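Local atomic coordinates of branched-chain alpha-ketoacid decarboxylase (Lactococcus lactis, PDB entry 2VBF), a protein that probably decarboxylates branched-chain and aromatic alpha-keto acids to aldehydes, using thiamine diphosphate and a magnesium ion as cofactors. Residues 231-235 / 257-262; 427-432 / 453-459; 446-452 / 473-479. All blocks are in the same frame, centred on the assembly; numbering follows the deposited sequence.

Contact 1. Residues 231-235 / 257-262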
# COMPACT_ATOMS: atom_id res chain seq x y z
N PRO A 231 15.98 -41.09 -12.45
CA PRO A 231 15.07 -39.98 -12.70
C PRO A 231 15.00 -39.05 -11.50
O PRO A 231 15.25 -39.46 -10.37
CB PRO A 231 13.72 -40.69 -12.88
CG PRO A 231 13.81 -41.86 -11.98
CD PRO A 231 15.26 -42.33 -12.11
N VAL A 232 14.65 -37.79 -11.75
CA VAL A 232 14.33 -36.88 -10.66
C VAL A 232 13.14 -36.01 -11.08
O VAL A 232 13.03 -35.59 -12.24
CB VAL A 232 15.55 -36.00 -10.23
CG1 VAL A 232 15.88 -34.97 -11.29
CG2 VAL A 232 15.29 -35.31 -8.86
N VAL A 233 12.21 -35.82 -10.14
CA VAL A 233 11.08 -34.93 -10.33
C VAL A 233 11.39 -33.63 -9.60
O VAL A 233 11.92 -33.65 -8.49
CB VAL A 233 9.78 -35.53 -9.76
CG1 VAL A 233 8.58 -34.60 -10.01
CG2 VAL A 233 9.53 -36.90 -10.37
N ILE A 234 11.11 -32.50 -10.23
CA ILE A 234 11.21 -31.21 -9.56
C ILE A 234 9.81 -30.58 -9.58
O ILE A 234 9.25 -30.34 -10.66
CB ILE A 234 12.25 -30.26 -10.22
CG1 ILE A 234 13.59 -30.97 -10.46
CG2 ILE A 234 12.42 -28.99 -9.37
CD1 ILE A 234 14.66 -30.09 -11.09
N ALA A 235 9.22 -30.36 -8.40
CA ALA A 235 7.90 -29.74 -8.30
C ALA A 235 8.04 -28.28 -7.88
O ALA A 235 8.93 -27.93 -7.11
CB ALA A 235 7.02 -30.50 -7.31
N LEU A 257 9.72 -42.30 -6.89
CA LEU A 257 10.63 -41.46 -7.68
C LEU A 257 11.30 -40.43 -6.80
O LEU A 257 10.64 -39.83 -5.95
CB LEU A 257 9.88 -40.75 -8.81
CG LEU A 257 9.45 -41.61 -10.00
CD1 LEU A 257 8.35 -40.92 -10.81
CD2 LEU A 257 10.66 -41.96 -10.89
N PRO A 258 12.62 -40.21 -6.99
CA PRO A 258 13.28 -39.11 -6.29
C PRO A 258 12.63 -37.77 -6.64
O PRO A 258 12.24 -37.56 -7.80
CB PRO A 258 14.73 -39.16 -6.81
CG PRO A 258 14.89 -40.56 -7.32
CD PRO A 258 13.56 -40.96 -7.84
N ILE A 259 12.46 -36.91 -5.64
CA ILE A 259 11.85 -35.60 -5.85
C ILE A 259 12.50 -34.51 -5.02
O ILE A 259 12.90 -34.71 -3.87
CB ILE A 259 10.31 -35.62 -5.59
CG1 ILE A 259 9.67 -34.25 -5.89
CG2 ILE A 259 10.00 -36.04 -4.15
CD1 ILE A 259 8.19 -34.29 -6.19
N THR A 260 12.61 -33.34 -5.65
CA THR A 260 13.09 -32.13 -5.02
C THR A 260 12.11 -31.00 -5.38
O THR A 260 11.29 -31.16 -6.28
CB THR A 260 14.54 -31.81 -5.47
OG1 THR A 260 15.04 -30.68 -4.75
CG2 THR A 260 14.65 -31.59 -6.98
N THR A 261 12.17 -29.91 -4.62
CA THR A 261 11.52 -28.66 -5.01
C THR A 261 12.54 -27.54 -4.88
O THR A 261 13.56 -27.67 -4.19
CB THR A 261 10.27 -28.31 -4.13
OG1 THR A 261 10.69 -27.83 -2.85
CG2 THR A 261 9.37 -29.53 -3.96
N LEU A 262 12.27 -26.43 -5.54
CA LEU A 262 12.99 -25.19 -5.26
C LEU A 262 12.40 -24.62 -3.97
O LEU A 262 11.40 -25.12 -3.45
CB LEU A 262 12.81 -24.18 -6.41
CG LEU A 262 13.11 -24.64 -7.84
CD1 LEU A 262 12.97 -23.46 -8.78
CD2 LEU A 262 14.48 -25.27 -7.94
O HOH W 1 10.11 -25.79 -6.99
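V233 pairs with I259 and I234 with T260 as parallel neighbours, the short strands running 4.7 Å apart at closest approach with their directions 29° apart. These are two inner strands of the central domain's sheet, linked through helices 237-241 and 245-255, away from the cofactor site. Three backbone bonds join them: V233 N to P258 O (2.9 Å), T260 N to V233 O (2.9 Å, N-H...O angle 167°) and A235 N to T260 O (3.1 Å). On the face of V233 and I259, the isoleucine extends its chain across the valine, CG1 lying anti to the backbone N (chi1 -177°), which brings I259 CD1 to 3.9 Å from V233 CG1 and also up against the methyl of A235. Helix 245-255, through V248 and V252, packs on I259 here. The other face carries I234 and T260 side by side, with T260 CG2 3.7 Å from I234 CG1; the threonine hydroxyl bonds instead to G278 O. L257 meets P231 at about a right angle, and P231 CG to L257 CD2 is tight at 3.3 Å. Side chains thus meet across the strands through carbon, and backbone bonds supply the polar grip; P231 O, 3.3 Å from P258 CG, is buried without a polar partner.

Contact 2. Residues 427-432 / 453-459; sequences IGYTFP and GSLQLTV. With TPP (thiamine diphosphate), chain F.
I427 wedges between L457 and thiamine diphosphate, and this end of the contact is the tight one. Its CG1 occupies the position between backbone N and carbonyl carbon (chi1 60°), which lays that branch 3.4 Å from N3' of the cofactor's pyrimidine and carries I427 CD1 onward to L457 CD1, a close 3.5 Å. The other branch, CG2, faces the thiazolium sulfur. Beside it S454 OG touches I427 CB at 3.2 Å while donating to the cofactor's O1A (2.6 Å); S454 N bonds the same oxygen and G453 N donates to O2A, so the first turn of helix 452-458 grips the alpha-phosphate. G428 CA comes to 3.4 Å from S454 O, a CA-H...O contact, and the positive phi of G428 with the nearness of L457 CB and T458 CG2 suits a residue without a side chain. T458 OG1 donates to G428 O at 2.8 Å, approaching from the side of the carbonyl (C=O...O angle 123°). At the far end, still buried, the looser touch is L455 CD1 over one face of the F431 ring at 4.0 Å; the ring's edge is closer packed, with T458 O 3.4 Å from F431 CD2 and V459 O nearby. Around the pair, strand 445-451 backs T430 and F431, helix 72-86 packs on P432 and T458, and A70 of the second subunit meets L457.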
# COMPACT_ATOMS: atom_id res chain seq x y z
N ILE A 427 8.33 -7.56 1.41
CA ILE A 427 8.41 -7.69 2.86
C ILE A 427 7.16 -7.13 3.52
O ILE A 427 6.62 -6.10 3.10
CB ILE A 427 9.70 -7.10 3.50
CG1 ILE A 427 9.87 -5.59 3.24
CG2 ILE A 427 10.94 -7.88 3.02
CD1 ILE A 427 10.83 -4.91 4.24
N GLY A 428 6.72 -7.82 4.58
CA GLY A 428 5.49 -7.53 5.27
C GLY A 428 4.36 -8.46 4.87
O GLY A 428 3.45 -8.68 5.65
N TYR A 429 4.43 -8.98 3.64
CA TYR A 429 3.47 -9.94 3.11
C TYR A 429 3.08 -11.02 4.12
O TYR A 429 1.90 -11.34 4.28
CB TYR A 429 4.02 -10.60 1.83
CG TYR A 429 3.30 -11.87 1.44
CD1 TYR A 429 2.07 -11.83 0.81
CD2 TYR A 429 3.85 -13.12 1.73
CE1 TYR A 429 1.41 -13.01 0.46
CE2 TYR A 429 3.19 -14.30 1.40
CZ TYR A 429 1.96 -14.22 0.77
OH TYR A 429 1.29 -15.39 0.45
N THR A 430 4.08 -11.61 4.77
CA THR A 430 3.87 -12.85 5.52
C THR A 430 2.93 -12.74 6.73
O THR A 430 2.30 -13.74 7.10
CB THR A 430 5.18 -13.51 5.98
OG1 THR A 430 5.96 -12.57 6.73
CG2 THR A 430 5.97 -14.04 4.76
N PHE A 431 2.84 -11.57 7.34
CA PHE A 431 2.02 -11.44 8.53
C PHE A 431 0.53 -11.54 8.18
O PHE A 431 -0.13 -12.49 8.62
CB PHE A 431 2.41 -10.22 9.40
CG PHE A 431 1.53 -10.03 10.62
CD1 PHE A 431 1.26 -11.10 11.48
CD2 PHE A 431 0.99 -8.79 10.91
CE1 PHE A 431 0.43 -10.92 12.60
CE2 PHE A 431 0.15 -8.61 12.02
CZ PHE A 431 -0.11 -9.68 12.87
N PRO A 432 -0.02 -10.64 7.34
CA PRO A 432 -1.41 -10.89 6.94
C PRO A 432 -1.60 -12.23 6.21
O PRO A 432 -2.63 -12.90 6.37
CB PRO A 432 -1.74 -9.70 6.03
CG PRO A 432 -0.71 -8.64 6.35
CD PRO A 432 0.52 -9.40 6.75
N GLY A 453 11.97 -5.64 10.76
CA GLY A 453 11.82 -4.63 9.72
C GLY A 453 10.59 -4.88 8.87
O GLY A 453 9.92 -3.93 8.47
N SER A 454 10.30 -6.16 8.62
CA SER A 454 9.15 -6.56 7.79
C SER A 454 7.84 -6.44 8.54
O SER A 454 6.83 -6.01 7.97
CB SER A 454 9.34 -8.00 7.31
OG SER A 454 10.44 -8.11 6.43
N LEU A 455 7.83 -6.81 9.82
CA LEU A 455 6.62 -6.64 10.65
C LEU A 455 6.13 -5.19 10.65
O LEU A 455 4.94 -4.95 10.66
CB LEU A 455 6.86 -7.09 12.10
CG LEU A 455 5.66 -6.88 13.04
CD1 LEU A 455 4.47 -7.79 12.67
CD2 LEU A 455 6.07 -7.10 14.51
N GLN A 456 7.06 -4.23 10.62
CA GLN A 456 6.69 -2.83 10.69
C GLN A 456 5.83 -2.38 9.49
O GLN A 456 5.08 -1.41 9.60
CB GLN A 456 7.94 -1.97 10.82
CG GLN A 456 8.69 -2.17 12.14
CD GLN A 456 9.58 -1.00 12.53
OE1 GLN A 456 9.52 0.06 11.93
NE2 GLN A 456 10.40 -1.19 13.58
N LEU A 457 5.89 -3.09 8.37
CA LEU A 457 5.07 -2.72 7.20
C LEU A 457 3.59 -3.09 7.34
O LEU A 457 2.74 -2.45 6.70
CB LEU A 457 5.59 -3.34 5.91
CG LEU A 457 6.90 -2.76 5.35
CD1 LEU A 457 8.09 -3.53 5.91
CD2 LEU A 457 6.93 -2.76 3.81
N THR A 458 3.28 -4.12 8.13
CA THR A 458 1.93 -4.73 8.13
C THR A 458 1.37 -5.06 9.53
O THR A 458 0.34 -5.75 9.65
CB THR A 458 1.90 -6.04 7.27
OG1 THR A 458 2.85 -6.97 7.80
CG2 THR A 458 2.19 -5.76 5.78
N VAL A 459 1.99 -4.49 10.57
CA VAL A 459 1.65 -4.76 11.97
C VAL A 459 0.17 -4.58 12.34
O VAL A 459 -0.32 -5.26 13.23
CB VAL A 459 2.53 -3.87 12.91
CG1 VAL A 459 2.11 -2.42 12.80
CG2 VAL A 459 2.44 -4.36 14.36
N1' TPP F . 10.15 -3.09 0.39
C2' TPP F . 9.30 -4.11 0.08
CM2 TPP F . 7.82 -3.85 0.03
N3' TPP F . 9.82 -5.35 -0.20
C4' TPP F . 11.18 -5.57 -0.18
N4' TPP F . 11.63 -6.77 -0.47
C5' TPP F . 12.06 -4.54 0.17
C6' TPP F . 11.53 -3.28 0.45
C7' TPP F . 13.55 -4.75 0.24
N3 TPP F . 13.93 -5.64 1.34
C2 TPP F . 14.18 -6.99 1.26
S1 TPP F . 14.60 -7.73 2.64
C5 TPP F . 14.52 -6.30 3.41
C4 TPP F . 14.16 -5.22 2.61
CM4 TPP F . 14.02 -3.80 3.09
C6 TPP F . 14.87 -6.28 4.88
C7 TPP F . 13.99 -7.16 5.76
O7 TPP F . 14.45 -6.98 7.08
PA TPP F . 13.90 -7.86 8.29
O1A TPP F . 12.42 -8.13 8.14
O2A TPP F . 14.22 -7.12 9.57
O3A TPP F . 14.67 -9.27 8.08
PB TPP F . 16.12 -9.71 8.67
O1B TPP F . 16.97 -10.02 7.48
O2B TPP F . 15.86 -10.96 9.46
O3B TPP F . 16.69 -8.62 9.54

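Contact 3. Residues 446-452 / 473-479; sequences HLLFIGD and ICFIINN. With MG (magnesium ion), chain E; TPP (thiamine diphosphate), chain F.
I473 N donates to H446 O in the first bond of a parallel ladder whose first bridge is L447 with I473. The two strands are central in the six-stranded parallel alpha/beta sheet, strand order 2-1-3-4-6-5, of the thiamine-diphosphate-binding fold, and a beta-alpha-beta crossover through helices 452-458 and 462-467 joins them. The segment axes are 4.7 Å apart and 11° from parallel. Six backbone hydrogen bonds alternate across the gap; in the last, D452 N to I477 O, the donor stands above the carbonyl plane, 47° out of it and not on a lone pair, just after G451 at the N-cap position of helix 452-458. Among the aromatic contacts, F449 and F475 both hold CG anti to the carbonyl carbon and therefore stand side by side, their planes only 4° apart but slid so that the rings barely overlap, with centroids 4.8 Å apart. W383 adds an edge-to-face contact to F449, and F528 meets F475. On the opposite face the apolar pairs are looser: L448 CD2 lies 4.3 Å from C474 SG, and I450 sits beside I476. Metal binding gathers at the C-terminal ends, where D452 OD1 and N479 OD1 converge on the magnesium ion; O2A and O3B of the cofactor, a water and G481 O bring the ligands to six. N479 ND2 also donates to O3B of the diphosphate. N479 OD1 binds the magnesium ion at 2.1 Å and D452 OD1 at 2.0 Å.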
# COMPACT_ATOMS: atom_id res chain seq x y z
N HIS A 446 -0.36 -22.66 12.25
CA HIS A 446 0.59 -21.79 11.56
C HIS A 446 1.66 -21.25 12.49
O HIS A 446 1.36 -20.71 13.57
CB HIS A 446 -0.14 -20.66 10.85
CG HIS A 446 -0.84 -21.10 9.61
ND1 HIS A 446 -1.75 -22.14 9.60
CD2 HIS A 446 -0.76 -20.66 8.33
CE1 HIS A 446 -2.21 -22.31 8.37
NE2 HIS A 446 -1.61 -21.44 7.58
N LEU A 447 2.90 -21.40 12.04
CA LEU A 447 4.07 -20.84 12.67
C LEU A 447 4.65 -19.80 11.72
O LEU A 447 5.06 -20.13 10.60
CB LEU A 447 5.10 -21.94 12.93
CG LEU A 447 4.86 -22.85 14.15
CD1 LEU A 447 3.60 -23.71 14.00
CD2 LEU A 447 6.07 -23.71 14.38
N LEU A 448 4.65 -18.53 12.16
CA LEU A 448 5.19 -17.40 11.40
C LEU A 448 6.56 -16.97 11.90
O LEU A 448 6.74 -16.74 13.09
CB LEU A 448 4.25 -16.20 11.50
CG LEU A 448 4.71 -14.88 10.87
CD1 LEU A 448 4.88 -15.05 9.34
CD2 LEU A 448 3.76 -13.76 11.20
N PHE A 449 7.49 -16.82 10.96
CA PHE A 449 8.78 -16.23 11.22
C PHE A 449 8.89 -14.98 10.36
O PHE A 449 8.97 -15.07 9.13
CB PHE A 449 9.89 -17.22 10.90
CG PHE A 449 9.81 -18.48 11.73
CD1 PHE A 449 10.42 -18.53 12.98
CD2 PHE A 449 9.08 -19.56 11.30
CE1 PHE A 449 10.33 -19.67 13.76
CE2 PHE A 449 8.98 -20.71 12.09
CZ PHE A 449 9.61 -20.75 13.32
N ILE A 450 8.88 -13.83 11.03
CA ILE A 450 8.94 -12.53 10.37
C ILE A 450 9.97 -11.63 11.07
O ILE A 450 10.09 -11.65 12.29
CB ILE A 450 7.54 -11.87 10.32
CG1 ILE A 450 7.57 -10.59 9.48
CG2 ILE A 450 6.97 -11.59 11.73
CD1 ILE A 450 6.18 -10.06 9.14
N GLY A 451 10.72 -10.88 10.28
CA GLY A 451 11.71 -9.97 10.81
C GLY A 451 11.07 -8.72 11.41
O GLY A 451 9.95 -8.34 11.07
N ASP A 452 11.80 -8.07 12.31
CA ASP A 452 11.40 -6.78 12.84
C ASP A 452 11.10 -5.74 11.75
O ASP A 452 10.06 -5.08 11.80
CB ASP A 452 12.44 -6.24 13.84
CG ASP A 452 13.89 -6.25 13.33
OD1 ASP A 452 14.26 -6.85 12.30
OD2 ASP A 452 14.72 -5.63 14.03
N ILE A 473 1.32 -19.29 16.01
CA ILE A 473 2.51 -19.07 16.81
C ILE A 473 3.42 -18.15 15.98
O ILE A 473 3.90 -18.54 14.91
CB ILE A 473 3.24 -20.38 17.14
CG1 ILE A 473 2.29 -21.36 17.86
CG2 ILE A 473 4.53 -20.09 17.97
CD1 ILE A 473 2.83 -22.77 17.97
N CYS A 474 3.60 -16.92 16.46
CA CYS A 474 4.31 -15.89 15.71
C CYS A 474 5.64 -15.60 16.37
O CYS A 474 5.68 -15.30 17.57
CB CYS A 474 3.47 -14.62 15.68
SG CYS A 474 1.87 -14.84 14.91
N PHE A 475 6.70 -15.71 15.59
CA PHE A 475 8.07 -15.41 16.01
C PHE A 475 8.55 -14.15 15.30
O PHE A 475 8.63 -14.13 14.07
CB PHE A 475 9.03 -16.55 15.68
CG PHE A 475 8.74 -17.82 16.41
CD1 PHE A 475 9.22 -18.02 17.70
CD2 PHE A 475 7.99 -18.81 15.81
CE1 PHE A 475 8.96 -19.20 18.37
CE2 PHE A 475 7.71 -19.99 16.48
CZ PHE A 475 8.20 -20.19 17.76
N ILE A 476 8.88 -13.12 16.07
CA ILE A 476 9.38 -11.84 15.53
C ILE A 476 10.90 -11.81 15.76
O ILE A 476 11.35 -11.84 16.91
CB ILE A 476 8.72 -10.60 16.19
CG1 ILE A 476 7.19 -10.64 16.06
CG2 ILE A 476 9.29 -9.31 15.59
CD1 ILE A 476 6.47 -11.52 17.04
N ILE A 477 11.67 -11.76 14.67
CA ILE A 477 13.13 -11.74 14.79
C ILE A 477 13.63 -10.31 14.96
O ILE A 477 13.79 -9.57 14.01
CB ILE A 477 13.83 -12.44 13.62
CG1 ILE A 477 13.34 -13.89 13.51
CG2 ILE A 477 15.33 -12.38 13.81
CD1 ILE A 477 14.01 -14.70 12.44
N ASN A 478 13.88 -9.94 16.21
CA ASN A 478 14.41 -8.63 16.51
C ASN A 478 15.93 -8.71 16.44
O ASN A 478 16.58 -9.15 17.39
CB ASN A 478 13.93 -8.15 17.88
CG ASN A 478 14.56 -6.83 18.28
OD1 ASN A 478 15.43 -6.31 17.58
ND2 ASN A 478 14.12 -6.29 19.40
N ASN A 479 16.49 -8.29 15.30
CA ASN A 479 17.94 -8.17 15.13
C ASN A 479 18.35 -6.72 14.84
O ASN A 479 19.37 -6.47 14.19
CB ASN A 479 18.49 -9.15 14.09
CG ASN A 479 17.76 -9.05 12.79
OD1 ASN A 479 17.07 -8.07 12.55
ND2 ASN A 479 17.88 -10.07 11.96
MG MG E . 15.61 -7.60 11.06
N1' TPP F . 10.15 -3.09 0.39
C2' TPP F . 9.30 -4.11 0.08
CM2 TPP F . 7.82 -3.85 0.03
N3' TPP F . 9.82 -5.35 -0.20
C4' TPP F . 11.18 -5.57 -0.18
N4' TPP F . 11.63 -6.77 -0.47
C5' TPP F . 12.06 -4.54 0.17
C6' TPP F . 11.53 -3.28 0.45
C7' TPP F . 13.55 -4.75 0.24
N3 TPP F . 13.93 -5.64 1.34
C2 TPP F . 14.18 -6.99 1.26
S1 TPP F . 14.60 -7.73 2.64
C5 TPP F . 14.52 -6.30 3.41
C4 TPP F . 14.16 -5.22 2.61
CM4 TPP F . 14.02 -3.80 3.09
C6 TPP F . 14.87 -6.28 4.88
C7 TPP F . 13.99 -7.16 5.76
O7 TPP F . 14.45 -6.98 7.08
PA TPP F . 13.90 -7.86 8.29
O1A TPP F . 12.42 -8.13 8.14
O2A TPP F . 14.22 -7.12 9.57
O3A TPP F . 14.67 -9.27 8.08
PB TPP F . 16.12 -9.71 8.67
O1B TPP F . 16.97 -10.02 7.48
O2B TPP F . 15.86 -10.96 9.46
O3B TPP F . 16.69 -8.62 9.54
O HOH W 2 14.71 -9.47 11.47

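Contacts 2 and 3 form one unit round the cofactor, whereas contact 1 stands apart in the central domain. The centres of contacts 2 and 3 are about 10 Å apart and their segments alternate along the chain: helix 430-440 runs into strand 445-451, which runs into helix 452-458. They touch directly, T430 OG1 lying 3.5 Å from I450 CD1. Between them they share the work at thiamine diphosphate: 427-432/453-459 lines the pyrimidine and binds the alpha-phosphate, and 446-452/473-479 supplies two magnesium ligands. Contact 1 has its centre about 32 Å from that of contact 2 and about 30 Å from that of contact 3, and touches neither.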